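Local coordinates for flavodoxin (Fusobacterium nucleatum, PDB 6OHK), which carries electrons through a non-covalently bound flavin mononucleotide cofactor, probably passing them to a number of redox enzymes, at the flavin mononucleotide site. Sequence-based numbering; all coordinates share one arbitrary frame.

The flavin mononucleotide site. Residues 13-18, 57-62, 90-92, 96, 99-101, 148. With FMN (flavin mononucleotide), chain B.
The flavodoxin FMN pocket pairs a flat Phe96 stack on the isoalloxazine with a phosphate-binding loop rich in hydroxyls. With CG anti to its own carbonyl carbon (chi1 -58°), the Phe96 side chain lies along the isoalloxazine. Phe96 CB sits 3.5 Å from FMN N3, CG follows over C4 and C4A, and CD2 comes within 3.3 Å of FMN C10. CE1 rides above N5, while the tip, Phe96 CZ, reaches 3.3 Å from FMN C5A. The Phe96 ring lies 6° from the FMN plane, stacking on both the pyrimidine and the central ring.

Thr58 and Tyr59 take the opposite face. Thr58 lays CB over the pyrimidine, with CG2 3.4 Å from FMN C4, and its backbone carbonyl O accepts the ribityl hydroxyl FMN O2' on a lone pair at 2.7 Å. Tyr59 instead meets the benzenoid ring of FMN edge to face, tilted 57°, with CE1 3.6 Å from FMN C8. Tyr59 OH, at the phenol tip, donates to phosphate FMN O2P at 2.6 Å, in the plane of the Tyr59 ring.

Loop residues Thr13 to engineered Gly16 and the first turn of helix 17-28 complete the cradle: O1P takes Thr13 OG1, Thr18 OG1 and Thr18 N; O3P takes Thr15 OG1, Thr17 OG1 and Thr17 N; O2P takes Leu14 N and Thr15 N beside Tyr59. The helix N-terminus may further stabilise phosphate charge. In the second shell, Gly16 N donates to Thr13 OG1 at 2.8 Å.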
ATOM      1  N   THR A  13       3.660   1.245 -11.292  1.00  9.18           N
ATOM      2  CA  THR A  13       3.247   2.559 -11.803  1.00  9.92           C
ATOM      3  C   THR A  13       2.956   2.468 -13.285  1.00  9.17           C
ATOM      4  O   THR A  13       3.636   1.727 -13.996  1.00 10.09           O
ATOM      5  CB  THR A  13       4.320   3.625 -11.539  1.00  9.43           C
ATOM      6  OG1 THR A  13       3.822   4.921 -11.877  1.00  9.81           O
ATOM      7  CG2 THR A  13       5.575   3.379 -12.350  1.00 12.51           C
ATOM      8  N   LEU A  14       1.933   3.194 -13.754  1.00  8.62           N
ATOM      9  CA  LEU A  14       1.757   3.376 -15.196  1.00  9.29           C
ATOM     10  C   LEU A  14       2.358   4.692 -15.662  1.00 10.34           C
ATOM     11  O   LEU A  14       3.201   4.699 -16.570  1.00 12.65           O
ATOM     12  CB  LEU A  14       0.286   3.305 -15.577  1.00 10.57           C
ATOM     13  CG  LEU A  14       0.009   3.468 -17.076  1.00 11.86           C
ATOM     14  CD1 LEU A  14       0.579   2.322 -17.899  1.00 13.61           C
ATOM     15  CD2 LEU A  14      -1.492   3.642 -17.310  1.00 14.46           C
ATOM     16  N   THR A  15       1.942   5.804 -15.069  1.00  9.42           N
ATOM     17  CA  THR A  15       2.379   7.112 -15.527  1.00  9.91           C
ATOM     18  C   THR A  15       3.327   7.841 -14.599  1.00 10.83           C
ATOM     19  O   THR A  15       3.648   9.015 -14.869  1.00 12.87           O
ATOM     20  CB  THR A  15       1.183   7.979 -15.922  1.00 10.85           C
ATOM     21  OG1 THR A  15       0.179   8.001 -14.901  1.00 11.74           O
ATOM     22  CG2 THR A  15       0.540   7.482 -17.205  1.00 12.56           C
ATOM     23  N   GLY A  16       3.831   7.199 -13.553  1.00  9.79           N
ATOM     24  CA  GLY A  16       4.901   7.745 -12.753  1.00 10.28           C
ATOM     25  C   GLY A  16       4.505   8.368 -11.451  1.00 10.41           C
ATOM     26  O   GLY A  16       5.387   8.635 -10.628  1.00 10.97           O
ATOM     27  N   THR A  17       3.228   8.585 -11.191  1.00 10.04           N
ATOM     28  CA  THR A  17       2.855   9.273  -9.959  1.00 10.72           C
ATOM     29  C   THR A  17       3.298   8.468  -8.751  1.00 10.33           C
ATOM     30  O   THR A  17       3.800   9.017  -7.759  1.00 11.51           O
ATOM     31  CB  THR A  17       1.336   9.467  -9.900  1.00 10.37           C
ATOM     32  OG1 THR A  17       0.853  10.018 -11.127  1.00 13.09           O
ATOM     33  CG2 THR A  17       0.963  10.393  -8.764  1.00 12.78           C
ATOM     34  N   THR A  18       3.110   7.155  -8.812  1.00  9.52           N
ATOM     35  CA  THR A  18       3.448   6.292  -7.690  1.00  9.72           C
ATOM     36  C   THR A  18       4.933   6.368  -7.355  1.00 10.34           C
ATOM     37  O   THR A  18       5.299   6.210  -6.176  1.00 10.74           O
ATOM     38  CB  THR A  18       2.999   4.860  -7.998  1.00  9.37           C
ATOM     39  OG1 THR A  18       1.591   4.820  -8.166  1.00 10.05           O
ATOM     40  CG2 THR A  18       3.300   3.952  -6.852  1.00  9.97           C
ATOM     41  N   PRO A  57      -1.275   2.213  -7.678  1.00  7.80           N
ATOM     42  CA  PRO A  57      -2.383   3.005  -8.212  1.00  7.79           C
ATOM     43  C   PRO A  57      -3.538   2.099  -8.589  1.00  7.84           C
ATOM     44  O   PRO A  57      -3.442   0.882  -8.619  1.00  9.39           O
ATOM     45  CB  PRO A  57      -1.757   3.662  -9.437  1.00  9.57           C
ATOM     46  CG  PRO A  57      -0.791   2.601  -9.950  1.00  8.87           C
ATOM     47  CD  PRO A  57      -0.222   1.973  -8.689  1.00  9.16           C
ATOM     48  N   THR A  58      -4.667   2.705  -8.907  1.00  9.54           N
ATOM     49  CA  THR A  58      -5.888   1.981  -9.245  1.00  8.84           C
ATOM     50  C   THR A  58      -6.230   2.244 -10.702  1.00  9.79           C
ATOM     51  O   THR A  58      -6.164   3.384 -11.174  1.00 10.15           O
ATOM     52  CB  THR A  58      -7.023   2.504  -8.396  1.00 10.39           C
ATOM     53  OG1 THR A  58      -6.571   2.694  -7.054  1.00 18.86           O
ATOM     54  CG2 THR A  58      -8.265   1.652  -8.492  1.00 11.41           C
ATOM     55  N   TYR A  59      -6.637   1.180 -11.383  1.00  9.26           N
ATOM     56  CA  TYR A  59      -7.050   1.247 -12.776  1.00  9.99           C
ATOM     57  C   TYR A  59      -8.204   0.275 -12.957  1.00 10.89           C
ATOM     58  O   TYR A  59      -8.519  -0.534 -12.084  1.00 12.38           O
ATOM     59  CB  TYR A  59      -5.887   0.884 -13.712  1.00 11.43           C
ATOM     60  CG  TYR A  59      -4.855   1.986 -13.798  1.00 10.86           C
ATOM     61  CD1 TYR A  59      -5.115   3.121 -14.539  1.00 11.73           C
ATOM     62  CD2 TYR A  59      -3.672   1.950 -13.061  1.00 10.58           C
ATOM     63  CE1 TYR A  59      -4.225   4.149 -14.583  1.00 10.49           C
ATOM     64  CE2 TYR A  59      -2.776   2.975 -13.122  1.00 10.30           C
ATOM     65  CZ  TYR A  59      -3.047   4.069 -13.885  1.00  9.77           C
ATOM     66  OH  TYR A  59      -2.224   5.165 -13.995  1.00 10.52           O
ATOM     67  N   GLN A  60      -8.875   0.347 -14.120  1.00 12.46           N
ATOM     68  CA  GLN A  60      -9.848  -0.699 -14.512  1.00 15.26           C
ATOM     69  C   GLN A  60     -10.937  -0.916 -13.454  1.00 15.51           C
ATOM     70  O   GLN A  60     -11.251  -2.044 -13.064  1.00 18.32           O
ATOM     71  CB  GLN A  60      -9.132  -2.017 -14.802  1.00 16.94           C
ATOM     72  CG  GLN A  60      -8.187  -1.984 -15.962  1.00 23.03           C
ATOM     73  CD  GLN A  60      -8.910  -1.992 -17.300  1.00 39.24           C
ATOM     74  OE1 GLN A  60      -9.910  -2.687 -17.475  1.00 39.12           O
ATOM     75  NE2 GLN A  60      -8.405  -1.208 -18.248  1.00 48.39           N
ATOM     76  N   VAL A  61     -11.507   0.173 -12.966  1.00 15.44           N
ATOM     77  CA  VAL A  61     -12.649   0.111 -12.049  1.00 15.32           C
ATOM     78  C   VAL A  61     -12.268  -0.632 -10.783  1.00 16.04           C
ATOM     79  O   VAL A  61     -12.887  -1.636 -10.398  1.00 21.42           O
ATOM     80  CB  VAL A  61     -13.909  -0.499 -12.701  1.00 20.24           C
ATOM     81  CG1 VAL A  61     -15.137  -0.062 -11.923  1.00 27.34           C
ATOM     82  CG2 VAL A  61     -14.024  -0.084 -14.157  1.00 23.20           C
ATOM     83  N   GLY A  62     -11.270  -0.113 -10.095  1.00 12.27           N
ATOM     84  CA  GLY A  62     -10.929  -0.594  -8.784  1.00 11.62           C
ATOM     85  C   GLY A  62      -9.904  -1.708  -8.733  1.00 11.73           C
ATOM     86  O   GLY A  62      -9.678  -2.267  -7.656  1.00 13.92           O
ATOM     87  N   LEU A  90      -3.083   4.771  -4.594  1.00  9.10           N
ATOM     88  CA  LEU A  90      -3.250   6.062  -5.270  1.00  9.21           C
ATOM     89  C   LEU A  90      -4.477   5.964  -6.146  1.00  9.55           C
ATOM     90  O   LEU A  90      -4.719   4.931  -6.777  1.00  9.83           O
ATOM     91  CB  LEU A  90      -2.092   6.370  -6.177  1.00 10.63           C
ATOM     92  CG  LEU A  90      -0.816   6.874  -5.520  1.00 10.94           C
ATOM     93  CD1 LEU A  90      -0.003   5.745  -4.960  1.00 14.06           C
ATOM     94  CD2 LEU A  90      -0.005   7.581  -6.559  1.00 13.73           C
ATOM     95  N   GLY A  91      -5.269   7.032  -6.149  1.00  8.95           N
ATOM     96  CA  GLY A  91      -6.457   7.065  -6.982  1.00  9.67           C
ATOM     97  C   GLY A  91      -6.984   8.476  -7.136  1.00  9.39           C
ATOM     98  O   GLY A  91      -6.307   9.454  -6.822  1.00 11.00           O
ATOM     99  N   ASN A  92      -8.215   8.575  -7.646  1.00  9.85           N
ATOM    100  CA  ASN A  92      -8.899   9.851  -7.848  1.00  8.76           C
ATOM    101  C   ASN A  92     -10.303   9.700  -7.280  1.00  8.89           C
ATOM    102  O   ASN A  92     -11.142   9.024  -7.869  1.00  9.72           O
ATOM    103  CB  ASN A  92      -8.914  10.215  -9.329  1.00 10.92           C
ATOM    104  CG  ASN A  92      -9.663  11.512  -9.600  1.00 10.15           C
ATOM    105  OD1 ASN A  92     -10.542  11.915  -8.863  1.00 10.31           O
ATOM    106  ND2 ASN A  92      -9.291  12.184 -10.677  1.00 13.89           N
ATOM    107  N   PHE A  96     -13.747   8.601  -9.580  1.00 10.88           N
ATOM    108  CA  PHE A  96     -14.042   7.191  -9.357  1.00 10.63           C
ATOM    109  C   PHE A  96     -14.730   7.056  -8.010  1.00 11.08           C
ATOM    110  O   PHE A  96     -14.166   6.525  -7.054  1.00 12.05           O
ATOM    111  CB  PHE A  96     -12.757   6.369  -9.460  1.00 11.68           C
ATOM    112  CG  PHE A  96     -12.103   6.540 -10.787  1.00 11.34           C
ATOM    113  CD1 PHE A  96     -12.592   5.885 -11.910  1.00 13.29           C
ATOM    114  CD2 PHE A  96     -11.051   7.424 -10.952  1.00 11.15           C
ATOM    115  CE1 PHE A  96     -12.019   6.094 -13.150  1.00 15.14           C
ATOM    116  CE2 PHE A  96     -10.490   7.640 -12.199  1.00 12.58           C
ATOM    117  CZ  PHE A  96     -10.991   6.968 -13.294  1.00 13.43           C
ATOM    118  N   SER A  99     -14.841   3.440  -6.683  1.00 10.96           N
ATOM    119  CA  SER A  99     -13.668   2.561  -6.788  0.72 10.79           C
ATOM    120  C   SER A  99     -12.390   3.264  -6.364  1.00  9.17           C
ATOM    121  O   SER A  99     -11.303   2.872  -6.802  1.00 10.34           O
ATOM    122  CB  SER A  99     -13.534   1.964  -8.178  0.72 10.82           C
ATOM    123  OG  SER A  99     -13.349   2.937  -9.184  0.72 10.86           O
ATOM    124  N   PHE A 100     -12.486   4.269  -5.527  1.00  9.31           N
ATOM    125  CA  PHE A 100     -11.300   5.019  -5.131  1.00  9.22           C
ATOM    126  C   PHE A 100     -10.320   4.133  -4.384  1.00  9.10           C
ATOM    127  O   PHE A 100     -10.645   3.550  -3.342  1.00  9.39           O
ATOM    128  CB  PHE A 100     -11.720   6.181  -4.240  1.00 10.15           C
ATOM    129  CG  PHE A 100     -10.578   6.953  -3.634  1.00  9.40           C
ATOM    130  CD1 PHE A 100      -9.622   7.566  -4.426  1.00 10.08           C
ATOM    131  CD2 PHE A 100     -10.481   7.115  -2.272  1.00  9.26           C
ATOM    132  CE1 PHE A 100      -8.591   8.290  -3.877  1.00 10.20           C
ATOM    133  CE2 PHE A 100      -9.450   7.825  -1.722  1.00 10.47           C
ATOM    134  CZ  PHE A 100      -8.517   8.414  -2.520  1.00 10.03           C
ATOM    135  N   CYS A 101      -9.092   4.078  -4.892  1.00  9.12           N
ATOM    136  CA  CYS A 101      -8.045   3.249  -4.303  1.00  9.41           C
ATOM    137  C   CYS A 101      -8.466   1.798  -4.149  1.00  9.26           C
ATOM    138  O   CYS A 101      -7.976   1.084  -3.270  1.00 10.31           O
ATOM    139  CB  CYS A 101      -7.511   3.812  -2.973  1.00 10.88           C
ATOM    140  SG  CYS A 101      -6.511   5.274  -3.163  1.00 10.85           S
ATOM    141  N   GLU A 148      -4.205  13.824  -7.674  1.00 11.87           N
ATOM    142  CA  GLU A 148      -4.893  14.686  -8.623  1.00 11.82           C
ATOM    143  C   GLU A 148      -5.646  15.792  -7.903  1.00 13.33           C
ATOM    144  O   GLU A 148      -5.666  16.943  -8.372  1.00 16.44           O
ATOM    145  CB  GLU A 148      -5.827  13.848  -9.487  1.00 13.70           C
ATOM    146  CG  GLU A 148      -5.048  12.838 -10.384  1.00 18.06           C
ATOM    147  CD  GLU A 148      -5.956  12.122 -11.351  1.00 16.09           C
ATOM    148  OE1 GLU A 148      -6.624  12.815 -12.141  1.00 19.18           O
ATOM    149  OE2 GLU A 148      -6.035  10.881 -11.310  1.00 18.71           O
TER
HETATM  150  N1  FMN B 201      -8.345   5.939  -9.496  1.00  9.33           N
HETATM  151  C2  FMN B 201      -9.183   5.308  -8.564  1.00 10.02           C
HETATM  152  O2  FMN B 201      -9.206   5.645  -7.427  1.00 10.44           O
HETATM  153  N3  FMN B 201     -10.041   4.259  -9.044  1.00 10.07           N
HETATM  154  C4  FMN B 201     -10.110   3.824 -10.340  1.00 10.98           C
HETATM  155  O4  FMN B 201     -10.872   2.919 -10.612  1.00 11.46           O
HETATM  156  C4A FMN B 201      -9.267   4.494 -11.267  1.00  9.96           C
HETATM  157  N5  FMN B 201      -9.299   4.104 -12.604  1.00 12.37           N
HETATM  158  C5A FMN B 201      -8.480   4.861 -13.487  1.00 11.08           C
HETATM  159  C6  FMN B 201      -8.577   4.597 -14.866  1.00 12.84           C
HETATM  160  C7  FMN B 201      -7.787   5.294 -15.758  1.00 13.43           C
HETATM  161  C7M FMN B 201      -7.933   4.849 -17.222  1.00 19.64           C
HETATM  162  C8  FMN B 201      -6.974   6.326 -15.314  1.00 12.81           C
HETATM  163  C8M FMN B 201      -6.097   7.037 -16.323  1.00 15.14           C
HETATM  164  C9  FMN B 201      -6.882   6.594 -13.949  1.00 11.64           C
HETATM  165  C9A FMN B 201      -7.649   5.888 -13.057  1.00  9.60           C
HETATM  166  N10 FMN B 201      -7.541   6.182 -11.639  1.00  9.23           N
HETATM  167  C10 FMN B 201      -8.399   5.510 -10.794  1.00  9.38           C
HETATM  168  C1' FMN B 201      -6.649   7.233 -11.153  1.00  9.92           C
HETATM  169  C2' FMN B 201      -5.174   6.735 -11.080  1.00  8.73           C
HETATM  170  O2' FMN B 201      -5.027   5.615 -10.226  1.00  9.39           O
HETATM  171  C3' FMN B 201      -4.301   7.869 -10.513  1.00  8.80           C
HETATM  172  O3' FMN B 201      -4.265   8.895 -11.486  1.00 10.43           O
HETATM  173  C4' FMN B 201      -2.881   7.493 -10.095  1.00  9.44           C
HETATM  174  O4' FMN B 201      -2.290   8.623  -9.464  1.00 10.72           O
HETATM  175  C5' FMN B 201      -2.009   7.049 -11.264  1.00  8.72           C
HETATM  176  O5' FMN B 201      -0.792   6.555 -10.729  1.00  9.05           O
HETATM  177  P   FMN B 201       0.449   6.237 -11.699  1.00  8.55           P
HETATM  178  O1P FMN B 201       1.523   5.769 -10.743  1.00  8.39           O
HETATM  179  O2P FMN B 201       0.082   5.201 -12.706  1.00  9.13           O
HETATM  180  O3P FMN B 201       0.827   7.554 -12.389  1.00  9.31           O
HETATM  181  O   HOH W   1      -3.525   9.845  -7.208  1.00 14.67           O
HETATM  182  O   HOH W   2      -1.760  11.039 -10.904  1.00 15.80           O
HETATM  183  O   HOH W   3     -11.555   2.810 -13.776  1.00 19.83           O